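Local coordinates for Alpha/beta hydrolase (Streptomyces albidoflavus, PDB 6KSU), which probably acts as a penicillin-binding-protein-like cyclase that closes non-ribosomal peptides into macrolactams by heterochiral coupling, at residues G324-V329 against S333-I338; L346-N351 against K357-L362. One frame throughout, in Å; residues are numbered along the deposited sequence.

Interaction 1 (G324-V329 against S333-I338)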
ATOM      1  N   GLY A 324       0.305  -9.257   1.389  1.00 19.24           N
ATOM      2  CA  GLY A 324       1.340  -8.365   0.927  1.00 23.33           C
ATOM      3  C   GLY A 324       0.955  -6.905   0.968  1.00 24.00           C
ATOM      4  O   GLY A 324       0.241  -6.462   1.872  1.00 21.73           O
ATOM      5  N   HIS A 325       1.435  -6.151  -0.013  1.00 21.88           N
ATOM      6  CA  HIS A 325       1.222  -4.713  -0.083  1.00 20.36           C
ATOM      7  C   HIS A 325       1.638  -4.272  -1.472  1.00 24.90           C
ATOM      8  O   HIS A 325       2.461  -4.920  -2.121  1.00 21.57           O
ATOM      9  CB  HIS A 325       2.036  -3.966   0.981  1.00 18.83           C
ATOM     10  CG  HIS A 325       1.340  -2.769   1.538  1.00 22.44           C
ATOM     11  ND1 HIS A 325       1.147  -1.616   0.806  1.00 19.38           N
ATOM     12  CD2 HIS A 325       0.801  -2.536   2.764  1.00 21.49           C
ATOM     13  CE1 HIS A 325       0.520  -0.723   1.555  1.00 19.45           C
ATOM     14  NE2 HIS A 325       0.295  -1.257   2.747  1.00 19.01           N
ATOM     15  N   ASP A 326       1.056  -3.163  -1.916  1.00 22.12           N
ATOM     16  CA  ASP A 326       1.345  -2.579  -3.208  1.00 19.10           C
ATOM     17  C   ASP A 326       1.826  -1.152  -3.004  1.00 20.71           C
ATOM     18  O   ASP A 326       1.650  -0.548  -1.945  1.00 17.03           O
ATOM     19  CB  ASP A 326       0.106  -2.556  -4.134  1.00 24.67           C
ATOM     20  CG  ASP A 326      -0.358  -3.938  -4.538  1.00 26.42           C
ATOM     21  OD1 ASP A 326       0.474  -4.880  -4.603  1.00 27.78           O
ATOM     22  OD2 ASP A 326      -1.572  -4.074  -4.778  1.00 31.43           O
ATOM     23  N   GLY A 327       2.438  -0.619  -4.038  1.00 16.83           N
ATOM     24  CA  GLY A 327       2.892   0.749  -3.987  1.00 21.12           C
ATOM     25  C   GLY A 327       3.347   1.229  -5.340  1.00 23.41           C
ATOM     26  O   GLY A 327       3.741   0.421  -6.196  1.00 16.46           O
ATOM     27  N   ALA A 328       3.279   2.548  -5.534  1.00 24.53           N
ATOM     28  CA  ALA A 328       3.751   3.193  -6.757  1.00 23.27           C
ATOM     29  C   ALA A 328       4.035   4.661  -6.470  1.00 23.42           C
ATOM     30  O   ALA A 328       3.174   5.377  -5.955  1.00 30.12           O
ATOM     31  CB  ALA A 328       2.718   3.050  -7.886  1.00 22.90           C
ATOM     32  N   VAL A 329       5.233   5.116  -6.792  1.00 28.75           N
ATOM     33  CA  VAL A 329       5.558   6.533  -6.737  1.00 28.06           C
ATOM     34  C   VAL A 329       6.057   6.910  -8.125  1.00 26.87           C
ATOM     35  O   VAL A 329       6.948   6.242  -8.677  1.00 28.19           O
ATOM     36  CB  VAL A 329       6.609   6.869  -5.648  1.00 24.87           C
ATOM     37  CG1 VAL A 329       6.331   6.159  -4.369  1.00 27.22           C
ATOM     38  CG2 VAL A 329       7.979   6.536  -6.051  1.00 27.58           C
ATOM     39  N   SER A 333       6.804   1.202  -9.527  1.00 27.93           N
ATOM     40  CA  SER A 333       5.837   0.394  -8.810  1.00 21.06           C
ATOM     41  C   SER A 333       6.605  -0.625  -7.990  1.00 25.79           C
ATOM     42  O   SER A 333       7.792  -0.896  -8.244  1.00 15.63           O
ATOM     43  CB  SER A 333       4.856  -0.334  -9.747  1.00 22.28           C
ATOM     44  OG  SER A 333       5.551  -1.177 -10.649  1.00 26.83           O
ATOM     45  N   CYS A 334       5.892  -1.212  -7.029  1.00 21.57           N
ATOM     46  CA  CYS A 334       6.490  -2.169  -6.109  1.00 22.91           C
ATOM     47  C   CYS A 334       5.404  -3.070  -5.536  1.00 18.09           C
ATOM     48  O   CYS A 334       4.398  -2.573  -5.044  1.00 17.43           O
ATOM     49  CB  CYS A 334       7.217  -1.402  -5.009  1.00 20.53           C
ATOM     50  SG  CYS A 334       7.763  -2.392  -3.686  1.00 24.18           S
ATOM     51  N   ASN A 335       5.610  -4.387  -5.586  1.00 20.12           N
ATOM     52  CA  ASN A 335       4.631  -5.352  -5.100  1.00 21.10           C
ATOM     53  C   ASN A 335       5.330  -6.421  -4.280  1.00 22.46           C
ATOM     54  O   ASN A 335       6.358  -6.940  -4.698  1.00 20.80           O
ATOM     55  CB  ASN A 335       3.865  -6.065  -6.228  1.00 24.52           C
ATOM     56  CG  ASN A 335       3.177  -5.106  -7.166  1.00 26.86           C
ATOM     57  OD1 ASN A 335       3.771  -4.644  -8.150  1.00 25.05           O
ATOM     58  ND2 ASN A 335       1.916  -4.793  -6.862  1.00 19.85           N
ATOM     59  N   LEU A 336       4.734  -6.761  -3.132  1.00 20.19           N
ATOM     60  CA  LEU A 336       5.220  -7.790  -2.225  1.00 23.25           C
ATOM     61  C   LEU A 336       4.106  -8.792  -1.960  1.00 23.18           C
ATOM     62  O   LEU A 336       2.940  -8.410  -1.791  1.00 22.17           O
ATOM     63  CB  LEU A 336       5.700  -7.184  -0.892  1.00 22.45           C
ATOM     64  CG  LEU A 336       5.940  -8.180   0.246  1.00 22.25           C
ATOM     65  CD1 LEU A 336       7.075  -9.141  -0.098  1.00 22.00           C
ATOM     66  CD2 LEU A 336       6.260  -7.434   1.507  1.00 19.65           C
ATOM     67  N   ARG A 337       4.466 -10.077  -1.907  1.00 20.12           N
ATOM     68  CA  ARG A 337       3.477 -11.128  -1.686  1.00 23.04           C
ATOM     69  C   ARG A 337       4.096 -12.241  -0.868  1.00 24.83           C
ATOM     70  O   ARG A 337       5.198 -12.706  -1.185  1.00 20.97           O
ATOM     71  CB  ARG A 337       2.942 -11.698  -3.007  1.00 19.79           C
ATOM     72  CG  ARG A 337       2.131 -10.722  -3.818  1.00 23.28           C
ATOM     73  CD  ARG A 337       0.783 -10.384  -3.147  1.00 20.47           C
ATOM     74  NE  ARG A 337      -0.075  -9.597  -4.028  1.00 20.51           N
ATOM     75  CZ  ARG A 337       0.030  -8.280  -4.203  1.00 24.67           C
ATOM     76  NH1 ARG A 337       0.944  -7.588  -3.528  1.00 22.18           N
ATOM     77  NH2 ARG A 337      -0.799  -7.637  -5.023  1.00 24.33           N
ATOM     78  N   ILE A 338       3.366 -12.692   0.154  1.00 22.30           N
ATOM     79  CA  ILE A 338       3.855 -13.669   1.126  1.00 22.14           C
ATOM     80  C   ILE A 338       2.813 -14.765   1.284  1.00 25.11           C
ATOM     81  O   ILE A 338       1.627 -14.474   1.474  1.00 24.89           O
ATOM     82  CB  ILE A 338       4.110 -13.018   2.493  1.00 19.84           C
ATOM     83  CG1 ILE A 338       5.070 -11.834   2.384  1.00 17.17           C
ATOM     84  CG2 ILE A 338       4.562 -14.041   3.482  1.00 19.39           C
ATOM     85  CD1 ILE A 338       5.071 -10.964   3.599  1.00 20.20           C
TER
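The guanidinium of R337 meets the neighbouring strand with its edge: D326 OD1 and H325 O lie near its plane, the bond from NH1 to H325 O being weak, while W359, M313 and H315 also touch this side chain. R337 NH1 and NH2 both reach D326 OD1, at 3.0 and 3.1 Å, an end-on salt bridge to a single oxygen, with the carboxylate plane turned 37° from the guanidinium. NH2 takes the syn lone pair of OD1. N335 ND2 gives D326 OD1 a hydrogen bond of 2.7 Å from above the carboxylate plane. Both N335 and R337 carry CG anti to the carbonyl carbon (chi1 -56° and -67°), and the bend of R337 at chi2 carries its guanidinium across to strand 322-329, beside H325 and D326.

Beneath this polar cluster runs an antiparallel beta hairpin. H325 and L336 exchange backbone bonds, L336 N to H325 O at 3.1 Å being the straighter. A side chain on G324 would point into L336 O; glycine lets its CA approach that oxygen to 3.2 Å, a CA-H...O contact. L336 O also accepts R337 NH1, at 2.8 Å and from the face opposite to H325 N.

H325 projects to the other face, with C334 and L336, and touches K86 and Y174 of a probable SxxK-type active site; H325, D326 and G327 probably occupy the place of the KTG motif of penicillin-binding proteins and beta-lactamases. Three donors converging on OD1 would limit rotation of D326, N335 and R337 on the face away from H325.

Interaction 2 (L346-N351 against K357-L362)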
ATOM      1  N   LEU A 346       7.712 -13.253  -2.639  1.00 24.52           N
ATOM      2  CA  LEU A 346       8.218 -12.717  -3.888  1.00 22.04           C
ATOM      3  C   LEU A 346       7.916 -11.231  -3.929  1.00 20.55           C
ATOM      4  O   LEU A 346       6.877 -10.772  -3.445  1.00 23.74           O
ATOM      5  CB  LEU A 346       7.625 -13.423  -5.107  1.00 23.46           C
ATOM      6  CG  LEU A 346       6.146 -13.379  -5.505  1.00 27.42           C
ATOM      7  CD1 LEU A 346       5.805 -12.131  -6.206  1.00 23.05           C
ATOM      8  CD2 LEU A 346       5.915 -14.499  -6.479  1.00 33.01           C
ATOM      9  N   ALA A 347       8.840 -10.486  -4.481  1.00 14.92           N
ATOM     10  CA  ALA A 347       8.747  -9.043  -4.533  1.00 15.38           C
ATOM     11  C   ALA A 347       9.137  -8.621  -5.926  1.00 22.00           C
ATOM     12  O   ALA A 347       9.996  -9.248  -6.553  1.00 17.32           O
ATOM     13  CB  ALA A 347       9.654  -8.367  -3.512  1.00 16.94           C
ATOM     14  N   LEU A 348       8.481  -7.576  -6.417  1.00 17.01           N
ATOM     15  CA  LEU A 348       8.774  -7.047  -7.738  1.00 19.23           C
ATOM     16  C   LEU A 348       8.967  -5.552  -7.590  1.00 20.55           C
ATOM     17  O   LEU A 348       8.130  -4.886  -6.964  1.00 14.92           O
ATOM     18  CB  LEU A 348       7.635  -7.367  -8.719  1.00 19.56           C
ATOM     19  CG  LEU A 348       7.730  -6.781 -10.117  1.00 17.66           C
ATOM     20  CD1 LEU A 348       8.831  -7.451 -10.868  1.00 16.21           C
ATOM     21  CD2 LEU A 348       6.402  -6.876 -10.854  1.00 22.28           C
ATOM     22  N   THR A 349      10.085  -5.031  -8.110  1.00 14.87           N
ATOM     23  CA  THR A 349      10.236  -3.589  -8.275  1.00 15.32           C
ATOM     24  C   THR A 349      10.354  -3.274  -9.760  1.00 22.43           C
ATOM     25  O   THR A 349      10.917  -4.058 -10.528  1.00 17.10           O
ATOM     26  CB  THR A 349      11.424  -3.009  -7.491  1.00 16.98           C
ATOM     27  OG1 THR A 349      12.676  -3.620  -7.873  1.00 16.94           O
ATOM     28  CG2 THR A 349      11.200  -3.181  -5.982  1.00 19.91           C
ATOM     29  N   ALA A 350       9.763  -2.153 -10.168  1.00 18.22           N
ATOM     30  CA  ALA A 350       9.846  -1.719 -11.549  1.00 22.32           C
ATOM     31  C   ALA A 350       9.924  -0.206 -11.544  1.00 23.74           C
ATOM     32  O   ALA A 350       9.386   0.449 -10.651  1.00 27.90           O
ATOM     33  CB  ALA A 350       8.663  -2.225 -12.387  1.00 17.84           C
ATOM     34  N   ASN A 351      10.618   0.343 -12.533  1.00 22.22           N
ATOM     35  CA  ASN A 351      10.853   1.775 -12.565  1.00 22.98           C
ATOM     36  C   ASN A 351      10.332   2.408 -13.858  1.00 24.87           C
ATOM     37  O   ASN A 351      10.869   3.417 -14.313  1.00 21.59           O
ATOM     38  CB  ASN A 351      12.338   2.100 -12.321  1.00 20.11           C
ATOM     39  CG  ASN A 351      13.270   1.733 -13.502  1.00 24.29           C
ATOM     40  OD1 ASN A 351      12.995   0.820 -14.279  1.00 28.48           O
ATOM     41  ND2 ASN A 351      14.400   2.438 -13.604  1.00 20.80           N
ATOM     42  N   LYS A 357       1.297  -3.198 -15.182  1.00 23.67           N
ATOM     43  CA  LYS A 357       0.874  -4.244 -16.105  1.00 25.17           C
ATOM     44  C   LYS A 357       1.843  -5.417 -16.085  1.00 28.47           C
ATOM     45  O   LYS A 357       1.425  -6.565 -16.260  1.00 33.21           O
ATOM     46  CB  LYS A 357       0.697  -3.663 -17.516  1.00 31.38           C
ATOM     47  CG  LYS A 357       0.127  -4.632 -18.547  1.00 38.64           C
ATOM     48  CD  LYS A 357      -1.118  -5.403 -18.060  1.00 44.95           C
ATOM     49  CE  LYS A 357      -0.950  -6.921 -18.348  1.00 45.37           C
ATOM     50  NZ  LYS A 357      -1.895  -7.868 -17.676  1.00 51.68           N
ATOM     51  N   LEU A 358       3.125  -5.159 -15.818  1.00 28.95           N
ATOM     52  CA  LEU A 358       4.073  -6.252 -15.612  1.00 34.54           C
ATOM     53  C   LEU A 358       3.700  -7.081 -14.387  1.00 26.34           C
ATOM     54  O   LEU A 358       3.797  -8.319 -14.400  1.00 26.23           O
ATOM     55  CB  LEU A 358       5.499  -5.699 -15.468  1.00 25.35           C
ATOM     56  CG  LEU A 358       6.568  -6.759 -15.214  1.00 20.22           C
ATOM     57  CD1 LEU A 358       6.922  -7.472 -16.489  1.00 27.69           C
ATOM     58  CD2 LEU A 358       7.834  -6.174 -14.608  1.00 24.39           C
ATOM     59  N   TRP A 359       3.290  -6.421 -13.308  1.00 23.46           N
ATOM     60  CA  TRP A 359       2.842  -7.182 -12.145  1.00 25.97           C
ATOM     61  C   TRP A 359       1.636  -8.043 -12.499  1.00 27.44           C
ATOM     62  O   TRP A 359       1.599  -9.240 -12.186  1.00 22.28           O
ATOM     63  CB  TRP A 359       2.510  -6.253 -10.981  1.00 24.10           C
ATOM     64  CG  TRP A 359       1.937  -6.991  -9.787  1.00 23.21           C
ATOM     65  CD1 TRP A 359       0.685  -6.843  -9.244  1.00 24.42           C
ATOM     66  CD2 TRP A 359       2.595  -7.991  -9.001  1.00 25.15           C
ATOM     67  NE1 TRP A 359       0.530  -7.686  -8.170  1.00 23.10           N
ATOM     68  CE2 TRP A 359       1.691  -8.395  -7.995  1.00 26.50           C
ATOM     69  CE3 TRP A 359       3.869  -8.573  -9.039  1.00 24.73           C
ATOM     70  CZ2 TRP A 359       2.018  -9.352  -7.044  1.00 22.20           C
ATOM     71  CZ3 TRP A 359       4.191  -9.521  -8.098  1.00 24.29           C
ATOM     72  CH2 TRP A 359       3.262  -9.907  -7.109  1.00 25.45           C
ATOM     73  N   GLU A 360       0.647  -7.448 -13.179  1.00 28.12           N
ATOM     74  CA  GLU A 360      -0.559  -8.185 -13.554  1.00 30.88           C
ATOM     75  C   GLU A 360      -0.220  -9.385 -14.439  1.00 28.54           C
ATOM     76  O   GLU A 360      -0.635 -10.516 -14.158  1.00 32.14           O
ATOM     77  CB  GLU A 360      -1.545  -7.237 -14.239  1.00 33.00           C
ATOM     78  CG  GLU A 360      -2.857  -7.864 -14.666  1.00 40.11           C
ATOM     79  CD  GLU A 360      -3.773  -6.880 -15.407  1.00 50.78           C
ATOM     80  OE1 GLU A 360      -3.539  -5.650 -15.334  1.00 51.79           O
ATOM     81  OE2 GLU A 360      -4.722  -7.349 -16.072  1.00 55.62           O
ATOM     82  N   ALA A 361       0.574  -9.163 -15.488  1.00 23.89           N
ATOM     83  CA  ALA A 361       0.967 -10.260 -16.368  1.00 28.31           C
ATOM     84  C   ALA A 361       1.780 -11.317 -15.625  1.00 30.15           C
ATOM     85  O   ALA A 361       1.645 -12.516 -15.893  1.00 32.07           O
ATOM     86  CB  ALA A 361       1.754  -9.708 -17.559  1.00 29.30           C
ATOM     87  N   LEU A 362       2.623 -10.888 -14.684  1.00 27.90           N
ATOM     88  CA  LEU A 362       3.349 -11.829 -13.836  1.00 30.13           C
ATOM     89  C   LEU A 362       2.391 -12.677 -13.000  1.00 32.71           C
ATOM     90  O   LEU A 362       2.586 -13.886 -12.845  1.00 33.37           O
ATOM     91  CB  LEU A 362       4.317 -11.053 -12.939  1.00 30.36           C
ATOM     92  CG  LEU A 362       5.766 -11.497 -12.709  1.00 35.24           C
ATOM     93  CD1 LEU A 362       6.364 -12.131 -13.952  1.00 28.55           C
ATOM     94  CD2 LEU A 362       6.559 -10.272 -12.319  1.00 30.11           C
TER
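L348 and W359 dominate this strand-to-helix contact, in which helix 355-365 lies against the antiparallel sheet of a penicillin-binding-protein/beta-lactamase-type fold. The strand runs into the helix through a short connection, and the two segments pass at 149° with their axes 9.7 Å apart, a spacing bridged by large apolar side chains. L348 has the most surface buried. Its CG is anti to the backbone N (chi1 175°), which sends both methyls out to the helix: CD2 meets W359 CE3 at 3.5 Å, at the indole edge, and CD1 comes to 4.1 Å from L358 CD2. Branched leucine suits this place because one residue can serve three partners.

W359 also holds CG anti to its N (chi1 176°), and its indole reaches along the strand, presenting the benzo edge to the leucines. Farther along that edge L346 CD1 lies in the ring plane, 3.5 Å from W359 CH2. The broad indole thus spans two strand residues whose side chains leave the same face, while A347 and T349 between and beyond them point away from the helix. L358 and L362, one helical turn apart, also touch L38 of helix 23-41, extending the apolar layer. L348 and L362 meet tip to tip, with their CD2 methyls 3.7 Å apart.

Along the chain the contacts follow in series: the hairpin of interaction 1 closes, strand 344-350 follows, and helix 355-365 then folds back for interaction 2. Their centres lie about 9 Å apart and both involve one antiparallel sheet, where strand 332-339 lies between 322-329 and 344-350. Backbone pairs join them, probably hydrogen bonds: N335 O to L348 N at 2.8 Å and S333 N to A350 O at 2.9 Å. W359 belongs to both neighbourhoods, packing against the ends of N335 and R337. The helix thus covers the face bearing the D326 cluster, consistent with a sheet packed by helix 355-365 on one face and facing the probable active site with the other, where H325 lies.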